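Local coordinates for peptidase S8 and S53, subtilisin, kexin, sedolisin (Mycobacterium smegmatis, PDB 4KG7), which is a subtilisin-like serine endopeptidase, the mycosin MycP3, and probably processes proteins linked to the ESX-3 type VII secretion system, at residues 30-35 with 99-104; 36-41 with 312-317; 63-68 with 332-337; 182-187 with 249-254; 207-212 with 339-344. One frame throughout, in Å; residues are numbered along the deposited sequence.

Contact 1 (30-35 with 99-104); sequences SECITT and TDCDGH
A covalent bond crosses this contact: Cys32 SG and Cys101 SG form a disulfide 2.0 Å long. Its S-S torsion of -95° is near the relaxed value for such bridges. Cys101 holds SG anti to its backbone N (chi1 -176°), which lets it meet Cys32 SG. Next to Cys32, Ile33 N makes a nearly straight 2.8 Å hydrogen bond to Cys101 O, tilted from the carbonyl plane. Ile33 CG2 rests 3.7 Å from Asp102 O, while the residue also packs on Leu305 and Pro306, suiting a branched apolar side chain. Asp100 shapes the opposing turn: its OD1 accepts from Asp102 N at 3.0 Å and Gly103 N at 2.9 Å, both reaching it from the same face of the carboxylate, and OD2 is hydrogen-bonded to Thr106 OG1. Gly103 has a positive phi of 102°, a conformation that suits glycine, and its bare CA lies close to Thr35 CG2. Water joins Thr35 OG1 to Gly103 O; the hydroxyl is also hydrogen-bonded to Ser302 OG. The Asx turn leads into helix 104-113, whose His104 ND1 bonds to Asp73 OD1. The bridge ties an N-terminal loop to the approach to the predicted charge-relay histidine of a subtilisin-like active site.

Contact 2 (36-41 with 312-317); sequences SVLPGT and LVPLTG
A type II turn from Leu38 to Thr41 lies beside the short strand 312-314, with no hydrogen bond between the two segments and the nearest CA atoms, those of Leu38 and Leu312, 6.3 Å apart. Two leucines do most of the work. Leu38 holds CG anti to its backbone N (chi1 -173°), and its two methyls divide the strand between them: CD1 lies 3.7 Å from Leu312 CB, and CD2 reaches Pro314 CG at 3.9 Å. Leu312 slides past Leu38 in the opposite direction, bringing CD1 to 3.6 Å from Val37 O. The same methyl meets Pro39 CD at 3.9 Å, the ring and the leucine crossing at about a right angle. Ser36 CB adds a lighter touch. The turn itself has suitable residues: Pro39 fits the negative phi of its second position, and Gly40 supplies the positive phi of its third. Leu38 O is gripped twice by Thr41, at 2.6 Å from OG1, lying in the carbonyl plane on a lone pair, and at 3.2 Å from N. Asn303 fastens the turn to strand 301-306 by bonding to Leu38 N and Thr41 OG1, and Leu38 and Leu312 both lean on Ala304. This apolar surface patch joins an N-terminal loop to the edge strand of a small three-stranded antiparallel sheet, just ahead of the helix that bears the predicted catalytic serine of the subtilisin fold.

Contact 3 (63-68 with 332-337); sequences RGAGQT and VRSKFP
Ala65 O is held by two donors, one from each segment. Ser334 OG gives the shorter bond, 2.8 Å, in the carbonyl plane and on a lone pair; chi1 of 179° sets OG anti to the serine backbone N, facing the loop. Gln67 NE2 supplies the other at 3.2 Å, its N-H nearly straight at 170° and the donor tilted somewhat from that plane. The bend at chi2 of the glutamine turns CD toward the helix, and NE2 comes 3.5 Å from Ser334 CA, with CG 3.7 Å from Ser334 CB. The amide's oxygen, OE1, approaches Arg333 CB at 3.4 Å and accepts a hydrogen bond from Arg174 NE, so each polar end of this buried amide has a hydrogen-bond partner. Arg333 offers only its base here; its guanidinium leads away to Asp207 and the carbonyl of Arg174. The small Ser334 lets the loop come close, Gly64 CA and Ser334 CA being 5.2 Å apart. The loop is a type II turn closed by Gln67 N to Gly64 O, with Gly66 taking the positive phi of the third position and Ala65 the extended second one. Such a turn, pinned by its carbonyl to the last turn of helix 318-335, introduces strand 68-73, an inner strand of the seven-stranded parallel sheet in the subtilisin-like alpha/beta fold.

Contact 4 (182-187 with 249-254); sequences TCLPAD and VSIPSW
Thr182 and Ile251 begin the tight part of the contact, a backbone ladder. Ile251 N donates to Thr182 O at 2.8 Å, and Thr182 N returns a longer, almost straight bond to Ile251 O. Leu184 and Val249 form the next hydrogen-bonded pair, where Val249 N reaches Leu184 O at 2.8 Å. Between them Cys183 and Ser250 make the non-hydrogen-bonded pair, their CA atoms 4.6 Å apart, and Cys183 CA comes within 3.1 Å of Val249 O in a CA-H...O contact. The strands run antiparallel at 151°, forming a two-stranded ribbon beside the seven-stranded parallel sheet of this subtilisin-like fold. One face carries Thr182, Leu184, Val249 and Ile251; branched and apolar groups suit it because Ala154 of helix 150-170 and Leu195 of helix 193-205 cover part of it. Ile251 sends CG1 anti to its carbonyl carbon (chi1 -55°), and its CD1 meets Leu184 CD1 obliquely at 4.2 Å. Thr182 OG1 is satisfied by Asp157. The other face bears Cys183, bridged to Cys227, and Ser250, whose OG bonds to Ala214 O. Contacts grow sparser past Leu184, where Pro185 and Ala186 are partly exposed and Asp187 lies at the surface: Ala186 CB merely approaches Val249 CG2, at 4.4 Å. Val249's other methyl, CG1, sits 3.4 Å above the plane of the Trp254 ring, over its centre. Strand 248-251 ends at a cis peptide bond before Pro252, and Trp254 N bonds back to Ser250 O.

Contact 5 (207-212 with 339-344); sequences DAVIVA and LTARQV
A capping box at the start of helix 341-350, built by Thr340 and Gln343, meets the short connection from helix 193-205 into strand 209-213. Within the box Gln343 N donates to Thr340 OG1 at 3.1 Å, and Thr340 N answers with a 2.9 Å bond to Gln343 OE1, on a lone pair. Asp207 adds a grip from across the contact: Ala341 N reaches its OD1 at 2.8 Å with an N-H...O angle of 172°, coming from above the carboxylate plane. Chi1 of -167° sets CG anti to the aspartate N and carries the carboxylate to the helix start, while a positive phi of 61° at Asp207 turns the chain out of helix 193-205. Next to this polar part lies an apolar one. Val209 CG2 touches Ala341 CB at 3.7 Å and Val344 CG1 at 3.8 Å, one methyl serving both helix residues. Ala341 is small enough for its CB to approach Ala208 O closely, at 3.6 Å. A water accepts from Arg342 N and donates weakly to Asp207 OD1. The other oxygen, OD2, forms a salt bridge with Arg333 NH2, which also bonds to Leu339 O. With an arginine on one oxygen and a helix N-terminal N-H on the other, Asp207 is likely to remain ionised, its negative charge facing, and probably stabilised by, the positive end of the helix dipole.

Contacts 1 and 2 adjoin in sequence, their centres 15 Å apart, and fasten successive parts of one N-terminal loop near the predicted triad: contact 1 contains His104, while Pro314 of contact 2 lies about 12 Å from Ser319, side chain to side chain. Contacts 3 and 5 are far from that site and touch directly, 12 Å between centres, through the guanidinium of Arg333, which belongs to contact 3 and reaches Asp207 OD2 of contact 5 at 2.9 Å from NH2. Contact 4 touches contact 5 but not contact 3: Pro252 CG packs on Ala212 CB. Thr182 and Ser250 of contact 4 each stand about 11 Å from a triad side chain, those of His104 and Ser319 respectively.

Contact 1 (30-35 with 99-104)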
# COMPACT_ATOMS: atom_id res chain seq x y z
N SER A 30 19.74 -4.80 -12.00
CA SER A 30 19.36 -6.20 -11.78
C SER A 30 18.35 -6.57 -12.85
O SER A 30 17.56 -5.72 -13.29
CB SER A 30 18.67 -6.37 -10.42
OG SER A 30 19.61 -6.48 -9.39
N GLU A 31 18.37 -7.84 -13.23
CA GLU A 31 17.42 -8.39 -14.18
C GLU A 31 15.99 -8.25 -13.65
O GLU A 31 15.76 -8.45 -12.47
CB GLU A 31 17.74 -9.87 -14.42
CG GLU A 31 16.90 -10.57 -15.47
CD GLU A 31 17.28 -12.03 -15.68
OE1 GLU A 31 18.22 -12.52 -15.01
OE2 GLU A 31 16.64 -12.70 -16.52
N CYS A 32 15.05 -7.96 -14.53
CA CYS A 32 13.65 -7.97 -14.13
C CYS A 32 13.19 -9.35 -13.64
O CYS A 32 13.71 -10.39 -14.03
CB CYS A 32 12.75 -7.55 -15.28
SG CYS A 32 13.00 -5.87 -15.88
N ILE A 33 12.16 -9.31 -12.81
CA ILE A 33 11.57 -10.45 -12.11
C ILE A 33 10.10 -10.51 -12.51
O ILE A 33 9.45 -9.48 -12.71
CB ILE A 33 11.68 -10.18 -10.57
CG1 ILE A 33 13.15 -10.21 -10.17
CG2 ILE A 33 10.90 -11.18 -9.73
CD1 ILE A 33 13.87 -11.39 -10.73
N THR A 34 9.57 -11.72 -12.61
CA THR A 34 8.16 -11.97 -12.67
C THR A 34 7.74 -12.90 -11.54
O THR A 34 8.54 -13.76 -11.11
CB THR A 34 7.72 -12.57 -14.01
OG1 THR A 34 8.41 -13.80 -14.25
CG2 THR A 34 8.03 -11.59 -15.15
N THR A 35 6.50 -12.74 -11.09
CA THR A 35 5.92 -13.65 -10.10
C THR A 35 5.47 -14.96 -10.76
O THR A 35 5.11 -14.97 -11.94
CB THR A 35 4.72 -12.99 -9.39
OG1 THR A 35 3.80 -12.47 -10.37
CG2 THR A 35 5.18 -11.86 -8.55
N THR A 99 4.85 -0.68 -17.15
CA THR A 99 5.89 -1.67 -17.16
C THR A 99 6.28 -2.00 -15.71
O THR A 99 6.72 -1.14 -14.97
CB THR A 99 7.14 -1.20 -17.92
OG1 THR A 99 6.80 -0.93 -19.28
CG2 THR A 99 8.19 -2.26 -17.86
N ASP A 100 6.17 -3.26 -15.33
CA ASP A 100 6.55 -3.71 -14.00
C ASP A 100 7.71 -4.70 -14.10
O ASP A 100 7.51 -5.86 -14.47
CB ASP A 100 5.32 -4.36 -13.36
CG ASP A 100 5.58 -4.82 -11.93
OD1 ASP A 100 6.67 -4.53 -11.39
OD2 ASP A 100 4.69 -5.50 -11.38
N CYS A 101 8.89 -4.25 -13.71
CA CYS A 101 10.11 -5.05 -13.76
C CYS A 101 10.29 -5.88 -12.48
O CYS A 101 11.23 -6.66 -12.37
CB CYS A 101 11.29 -4.07 -13.98
SG CYS A 101 12.98 -4.71 -14.20
N ASP A 102 9.37 -5.75 -11.53
CA ASP A 102 9.52 -6.33 -10.18
C ASP A 102 8.44 -7.35 -9.84
O ASP A 102 8.69 -8.31 -9.12
CB ASP A 102 9.46 -5.23 -9.13
CG ASP A 102 10.64 -4.32 -9.19
OD1 ASP A 102 11.64 -4.62 -8.51
OD2 ASP A 102 10.59 -3.31 -9.93
N GLY A 103 7.24 -7.12 -10.32
CA GLY A 103 6.11 -8.00 -10.05
C GLY A 103 5.18 -7.45 -8.98
O GLY A 103 4.03 -7.90 -8.82
N HIS A 104 5.70 -6.51 -8.20
CA HIS A 104 5.04 -6.10 -6.96
C HIS A 104 3.79 -5.26 -7.22
O HIS A 104 2.68 -5.55 -6.73
CB HIS A 104 6.05 -5.35 -6.12
CG HIS A 104 5.58 -5.07 -4.73
ND1 HIS A 104 4.92 -3.92 -4.38
CD2 HIS A 104 5.66 -5.82 -3.61
CE1 HIS A 104 4.59 -3.97 -3.11
NE2 HIS A 104 5.02 -5.12 -2.62
O HOH W 1 9.39 -8.20 -15.31
O HOH W 2 3.02 -9.99 -10.39

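Contact 2 (36-41 with 312-317)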
# COMPACT_ATOMS: atom_id res chain seq x y z
N SER A 36 5.51 -16.04 -10.01
CA SER A 36 5.35 -17.39 -10.54
C SER A 36 4.39 -18.19 -9.65
O SER A 36 3.99 -17.74 -8.59
CB SER A 36 6.73 -18.14 -10.57
OG SER A 36 7.70 -17.42 -11.33
N VAL A 37 4.07 -19.39 -10.11
CA VAL A 37 3.28 -20.33 -9.32
C VAL A 37 4.18 -21.19 -8.44
O VAL A 37 5.08 -21.86 -8.92
CB VAL A 37 2.38 -21.19 -10.23
CG1 VAL A 37 1.59 -22.22 -9.45
CG2 VAL A 37 1.42 -20.30 -11.01
N LEU A 38 3.87 -21.24 -7.14
CA LEU A 38 4.61 -22.05 -6.20
C LEU A 38 4.24 -23.52 -6.41
O LEU A 38 3.08 -23.87 -6.32
CB LEU A 38 4.23 -21.60 -4.78
CG LEU A 38 5.00 -22.21 -3.63
CD1 LEU A 38 6.48 -21.84 -3.74
CD2 LEU A 38 4.38 -21.70 -2.33
N PRO A 39 5.23 -24.40 -6.68
CA PRO A 39 4.87 -25.77 -6.90
C PRO A 39 4.14 -26.40 -5.71
O PRO A 39 4.44 -26.11 -4.55
CB PRO A 39 6.21 -26.45 -7.16
CG PRO A 39 7.03 -25.38 -7.80
CD PRO A 39 6.63 -24.14 -7.08
N GLY A 40 3.13 -27.21 -6.02
CA GLY A 40 2.35 -27.85 -4.98
C GLY A 40 1.15 -27.06 -4.53
O GLY A 40 0.39 -27.54 -3.67
N THR A 41 0.96 -25.87 -5.07
CA THR A 41 -0.19 -25.05 -4.74
C THR A 41 -1.19 -25.06 -5.88
O THR A 41 -0.86 -25.41 -7.02
CB THR A 41 0.19 -23.58 -4.43
OG1 THR A 41 0.73 -22.96 -5.60
CG2 THR A 41 1.18 -23.50 -3.27
N LEU A 312 11.54 -20.53 -4.87
CA LEU A 312 10.31 -19.75 -4.78
C LEU A 312 9.79 -19.74 -3.35
O LEU A 312 9.90 -20.73 -2.63
CB LEU A 312 9.25 -20.30 -5.72
CG LEU A 312 9.49 -20.06 -7.21
CD1 LEU A 312 8.38 -20.74 -8.00
CD2 LEU A 312 9.53 -18.58 -7.52
N VAL A 313 9.24 -18.59 -2.96
CA VAL A 313 8.64 -18.40 -1.66
C VAL A 313 7.30 -17.71 -1.85
O VAL A 313 7.11 -16.98 -2.83
CB VAL A 313 9.55 -17.59 -0.72
CG1 VAL A 313 10.85 -18.33 -0.46
CG2 VAL A 313 9.80 -16.20 -1.29
N PRO A 314 6.37 -17.91 -0.90
CA PRO A 314 5.05 -17.28 -1.05
C PRO A 314 5.12 -15.77 -1.00
O PRO A 314 6.11 -15.17 -0.52
CB PRO A 314 4.25 -17.84 0.14
CG PRO A 314 4.95 -19.08 0.53
CD PRO A 314 6.40 -18.83 0.25
N LEU A 315 4.10 -15.15 -1.54
CA LEU A 315 3.94 -13.71 -1.46
C LEU A 315 3.39 -13.37 -0.09
O LEU A 315 2.29 -13.78 0.26
CB LEU A 315 3.01 -13.20 -2.56
CG LEU A 315 3.41 -13.54 -3.99
CD1 LEU A 315 2.43 -12.98 -5.02
CD2 LEU A 315 4.80 -13.03 -4.32
N THR A 316 4.17 -12.63 0.69
CA THR A 316 3.73 -12.21 2.02
C THR A 316 4.16 -10.79 2.26
O THR A 316 5.22 -10.37 1.80
CB THR A 316 4.30 -13.06 3.17
OG1 THR A 316 5.70 -12.73 3.39
CG2 THR A 316 4.07 -14.50 2.89
N GLY A 317 3.34 -10.05 2.99
CA GLY A 317 3.74 -8.73 3.43
C GLY A 317 2.60 -7.76 3.64
O GLY A 317 1.47 -7.94 3.17

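Contact 3 (63-68 with 332-337)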
# COMPACT_ATOMS: atom_id res chain seq x y z
N ARG A 63 -19.12 -3.16 -6.10
CA ARG A 63 -17.95 -3.71 -6.80
C ARG A 63 -16.92 -2.60 -7.15
O ARG A 63 -15.97 -2.85 -7.88
CB ARG A 63 -18.38 -4.47 -8.04
CG ARG A 63 -19.01 -5.80 -7.65
CD ARG A 63 -19.59 -6.54 -8.82
NE ARG A 63 -18.62 -7.08 -9.75
CZ ARG A 63 -17.78 -8.10 -9.52
NH1 ARG A 63 -17.68 -8.69 -8.32
NH2 ARG A 63 -17.00 -8.51 -10.51
N GLY A 64 -17.15 -1.39 -6.65
CA GLY A 64 -16.20 -0.31 -6.81
C GLY A 64 -16.46 0.58 -8.02
O GLY A 64 -15.59 1.35 -8.41
N ALA A 65 -17.64 0.48 -8.64
CA ALA A 65 -17.94 1.29 -9.82
C ALA A 65 -17.75 2.78 -9.55
O ALA A 65 -18.10 3.30 -8.50
CB ALA A 65 -19.35 1.02 -10.30
N GLY A 66 -17.15 3.44 -10.54
CA GLY A 66 -16.93 4.86 -10.53
C GLY A 66 -15.71 5.32 -9.78
O GLY A 66 -15.44 6.52 -9.76
N GLN A 67 -15.01 4.40 -9.13
CA GLN A 67 -13.87 4.78 -8.30
C GLN A 67 -12.57 4.59 -9.03
O GLN A 67 -12.43 3.65 -9.81
CB GLN A 67 -13.87 3.95 -7.01
CG GLN A 67 -15.15 4.05 -6.21
CD GLN A 67 -15.68 5.46 -6.12
OE1 GLN A 67 -15.03 6.31 -5.53
NE2 GLN A 67 -16.84 5.72 -6.77
N THR A 68 -11.63 5.51 -8.80
CA THR A 68 -10.30 5.42 -9.36
C THR A 68 -9.31 5.24 -8.22
O THR A 68 -9.29 6.06 -7.30
CB THR A 68 -9.93 6.68 -10.15
OG1 THR A 68 -10.84 6.84 -11.26
CG2 THR A 68 -8.55 6.56 -10.71
N VAL A 332 -16.39 1.08 -0.53
CA VAL A 332 -17.11 1.97 0.38
C VAL A 332 -17.40 3.30 -0.32
O VAL A 332 -18.49 3.83 -0.22
CB VAL A 332 -16.33 2.18 1.70
CG1 VAL A 332 -16.92 3.32 2.52
CG2 VAL A 332 -16.35 0.89 2.52
N ARG A 333 -16.40 3.85 -1.03
CA ARG A 333 -16.63 5.13 -1.72
C ARG A 333 -17.61 5.02 -2.86
O ARG A 333 -18.31 6.00 -3.15
CB ARG A 333 -15.32 5.75 -2.20
CG ARG A 333 -14.29 5.95 -1.10
CD ARG A 333 -13.40 7.13 -1.41
NE ARG A 333 -14.05 8.38 -1.03
CZ ARG A 333 -13.42 9.54 -0.95
NH1 ARG A 333 -12.16 9.65 -1.35
NH2 ARG A 333 -14.05 10.61 -0.53
N SER A 334 -17.70 3.86 -3.51
CA SER A 334 -18.69 3.66 -4.55
C SER A 334 -20.09 3.59 -3.97
O SER A 334 -21.01 4.19 -4.51
CB SER A 334 -18.39 2.38 -5.33
OG SER A 334 -19.34 2.13 -6.34
N LYS A 335 -20.26 2.87 -2.87
CA LYS A 335 -21.58 2.73 -2.25
C LYS A 335 -22.04 4.03 -1.61
O LYS A 335 -23.24 4.37 -1.67
CB LYS A 335 -21.61 1.61 -1.23
CG LYS A 335 -22.98 1.53 -0.59
CD LYS A 335 -23.29 0.23 0.11
CE LYS A 335 -24.69 0.32 0.68
NZ LYS A 335 -24.97 -0.76 1.66
N PHE A 336 -21.08 4.74 -1.01
CA PHE A 336 -21.39 5.98 -0.30
C PHE A 336 -20.54 7.11 -0.89
O PHE A 336 -19.56 7.56 -0.29
CB PHE A 336 -21.08 5.83 1.18
CG PHE A 336 -21.82 4.71 1.86
CD1 PHE A 336 -23.16 4.82 2.14
CD2 PHE A 336 -21.15 3.57 2.25
CE1 PHE A 336 -23.83 3.77 2.76
CE2 PHE A 336 -21.80 2.55 2.89
CZ PHE A 336 -23.13 2.64 3.16
N PRO A 337 -20.91 7.57 -2.09
CA PRO A 337 -20.04 8.50 -2.84
C PRO A 337 -19.93 9.92 -2.30
O PRO A 337 -19.02 10.64 -2.70
CB PRO A 337 -20.66 8.51 -4.24
CG PRO A 337 -22.06 8.14 -4.00
CD PRO A 337 -22.10 7.17 -2.88

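Contact 4 (182-187 with 249-254)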
# COMPACT_ATOMS: atom_id res chain seq x y z
N THR A 182 9.37 2.71 3.21
CA THR A 182 10.72 3.11 3.56
C THR A 182 10.78 3.34 5.06
O THR A 182 9.89 3.97 5.63
CB THR A 182 11.11 4.41 2.83
OG1 THR A 182 11.01 4.17 1.42
CG2 THR A 182 12.51 4.88 3.21
N CYS A 183 11.83 2.85 5.72
CA CYS A 183 12.01 3.07 7.13
C CYS A 183 13.29 3.82 7.37
O CYS A 183 14.25 3.66 6.60
CB CYS A 183 12.05 1.76 7.91
SG CYS A 183 10.41 0.94 7.99
N LEU A 184 13.29 4.67 8.40
CA LEU A 184 14.50 5.35 8.85
C LEU A 184 14.63 5.23 10.35
O LEU A 184 13.64 5.22 11.06
CB LEU A 184 14.46 6.83 8.49
CG LEU A 184 14.92 7.16 7.06
CD1 LEU A 184 14.77 8.65 6.83
CD2 LEU A 184 16.36 6.73 6.84
N PRO A 185 15.86 5.16 10.84
CA PRO A 185 15.97 5.17 12.28
C PRO A 185 15.49 6.53 12.82
O PRO A 185 15.64 7.56 12.15
CB PRO A 185 17.48 4.95 12.52
CG PRO A 185 18.13 5.33 11.26
CD PRO A 185 17.16 5.02 10.17
N ALA A 186 14.92 6.51 14.01
CA ALA A 186 14.32 7.70 14.61
C ALA A 186 15.37 8.78 14.82
O ALA A 186 15.09 9.94 14.53
CB ALA A 186 13.63 7.35 15.92
N ASP A 187 16.57 8.41 15.25
CA ASP A 187 17.66 9.38 15.42
C ASP A 187 18.18 9.98 14.10
O ASP A 187 18.96 10.94 14.14
CB ASP A 187 18.82 8.79 16.26
CG ASP A 187 19.59 7.68 15.54
OD1 ASP A 187 19.16 7.21 14.47
OD2 ASP A 187 20.65 7.26 16.06
N VAL A 249 11.07 4.52 12.01
CA VAL A 249 9.97 5.30 11.43
C VAL A 249 9.55 4.70 10.10
O VAL A 249 10.37 4.59 9.21
CB VAL A 249 10.37 6.77 11.23
CG1 VAL A 249 9.29 7.57 10.54
CG2 VAL A 249 10.71 7.40 12.58
N SER A 250 8.29 4.34 9.99
CA SER A 250 7.75 3.80 8.75
C SER A 250 7.09 4.92 7.95
O SER A 250 6.21 5.60 8.45
CB SER A 250 6.73 2.72 9.06
OG SER A 250 6.15 2.21 7.88
N ILE A 251 7.55 5.10 6.72
CA ILE A 251 7.19 6.21 5.84
C ILE A 251 6.43 5.66 4.64
O ILE A 251 6.90 4.74 3.95
CB ILE A 251 8.47 6.96 5.38
CG1 ILE A 251 9.32 7.42 6.58
CG2 ILE A 251 8.12 8.15 4.53
CD1 ILE A 251 10.79 7.55 6.26
N PRO A 252 5.26 6.25 4.30
CA PRO A 252 4.61 7.42 4.88
C PRO A 252 3.62 7.16 6.03
O PRO A 252 2.92 8.08 6.45
CB PRO A 252 3.89 7.99 3.67
CG PRO A 252 3.38 6.76 2.97
CD PRO A 252 4.52 5.78 3.10
N SER A 253 3.57 5.93 6.55
CA SER A 253 2.62 5.59 7.63
C SER A 253 2.61 6.55 8.80
O SER A 253 1.56 6.80 9.38
CB SER A 253 2.87 4.18 8.17
OG SER A 253 2.35 3.20 7.31
N TRP A 254 3.77 7.07 9.18
CA TRP A 254 3.79 7.91 10.38
C TRP A 254 3.09 9.24 10.19
O TRP A 254 2.80 9.91 11.17
CB TRP A 254 5.19 8.05 10.94
CG TRP A 254 6.04 9.04 10.25
CD1 TRP A 254 6.18 9.26 8.91
CD2 TRP A 254 6.92 9.94 10.90
NE1 TRP A 254 7.09 10.26 8.69
CE2 TRP A 254 7.57 10.69 9.90
CE3 TRP A 254 7.24 10.19 12.24
CZ2 TRP A 254 8.52 11.68 10.20
CZ3 TRP A 254 8.17 11.18 12.55
CH2 TRP A 254 8.80 11.91 11.52

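Contact 5 (207-212 with 339-344)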
# COMPACT_ATOMS: atom_id res chain seq x y z
N ASP A 207 -9.26 15.28 -1.11
CA ASP A 207 -10.23 14.37 -0.50
C ASP A 207 -9.98 12.91 -0.85
O ASP A 207 -10.93 12.12 -0.96
CB ASP A 207 -11.67 14.75 -0.87
CG ASP A 207 -12.72 14.02 -0.01
OD1 ASP A 207 -12.57 13.99 1.21
OD2 ASP A 207 -13.71 13.52 -0.60
N ALA A 208 -8.71 12.52 -0.99
CA ALA A 208 -8.36 11.13 -1.29
C ALA A 208 -8.11 10.33 -0.02
O ALA A 208 -7.48 10.84 0.90
CB ALA A 208 -7.13 11.08 -2.17
N VAL A 209 -8.60 9.09 0.00
CA VAL A 209 -8.22 8.15 1.04
C VAL A 209 -6.85 7.56 0.67
O VAL A 209 -6.70 6.90 -0.36
CB VAL A 209 -9.25 7.01 1.16
CG1 VAL A 209 -8.76 5.96 2.14
CG2 VAL A 209 -10.58 7.56 1.62
N ILE A 210 -5.87 7.79 1.54
CA ILE A 210 -4.51 7.33 1.29
C ILE A 210 -4.25 6.16 2.23
O ILE A 210 -4.42 6.25 3.44
CB ILE A 210 -3.46 8.43 1.55
CG1 ILE A 210 -3.76 9.73 0.77
CG2 ILE A 210 -2.05 7.92 1.24
CD1 ILE A 210 -2.90 10.89 1.21
N VAL A 211 -3.87 5.06 1.63
CA VAL A 211 -3.64 3.80 2.33
C VAL A 211 -2.19 3.39 2.12
O VAL A 211 -1.72 3.35 0.98
CB VAL A 211 -4.57 2.67 1.77
CG1 VAL A 211 -4.38 1.35 2.48
CG2 VAL A 211 -6.02 3.10 1.85
N ALA A 212 -1.50 3.05 3.22
CA ALA A 212 -0.08 2.70 3.18
C ALA A 212 0.19 1.42 3.95
O ALA A 212 -0.36 1.20 5.03
CB ALA A 212 0.77 3.84 3.75
N LEU A 339 -19.44 10.55 1.00
CA LEU A 339 -18.57 10.58 2.18
C LEU A 339 -17.23 11.20 1.84
O LEU A 339 -16.64 10.96 0.77
CB LEU A 339 -18.33 9.16 2.74
CG LEU A 339 -19.57 8.45 3.29
CD1 LEU A 339 -19.15 7.08 3.82
CD2 LEU A 339 -20.26 9.34 4.34
N THR A 340 -16.71 11.99 2.77
CA THR A 340 -15.32 12.50 2.69
C THR A 340 -14.34 11.39 3.00
O THR A 340 -14.71 10.36 3.55
CB THR A 340 -15.09 13.65 3.70
OG1 THR A 340 -15.19 13.12 5.02
CG2 THR A 340 -16.07 14.75 3.47
N ALA A 341 -13.07 11.63 2.70
CA ALA A 341 -12.03 10.68 3.01
C ALA A 341 -12.00 10.43 4.51
O ALA A 341 -11.83 9.29 4.92
CB ALA A 341 -10.68 11.17 2.53
N ARG A 342 -12.18 11.46 5.33
CA ARG A 342 -12.13 11.22 6.79
C ARG A 342 -13.28 10.30 7.19
O ARG A 342 -13.12 9.42 8.04
CB ARG A 342 -12.22 12.50 7.61
CG ARG A 342 -11.04 13.43 7.53
CD ARG A 342 -11.36 14.66 8.31
NE ARG A 342 -10.25 15.56 8.58
CZ ARG A 342 -10.19 16.84 8.19
NH1 ARG A 342 -11.14 17.39 7.46
NH2 ARG A 342 -9.16 17.56 8.58
N GLN A 343 -14.46 10.52 6.61
CA GLN A 343 -15.62 9.69 6.93
C GLN A 343 -15.38 8.26 6.50
O GLN A 343 -15.76 7.33 7.19
CB GLN A 343 -16.90 10.23 6.29
CG GLN A 343 -17.44 11.47 6.96
CD GLN A 343 -18.63 12.05 6.21
OE1 GLN A 343 -18.51 12.44 5.05
NE2 GLN A 343 -19.77 12.15 6.88
N VAL A 344 -14.71 8.07 5.35
CA VAL A 344 -14.46 6.73 4.85
C VAL A 344 -13.48 6.00 5.76
O VAL A 344 -13.71 4.83 6.10
CB VAL A 344 -13.91 6.77 3.40
CG1 VAL A 344 -13.43 5.40 2.95
CG2 VAL A 344 -14.97 7.30 2.44
O HOH W 3 -11.58 14.29 4.45
O HOH W 4 -16.39 14.26 -0.35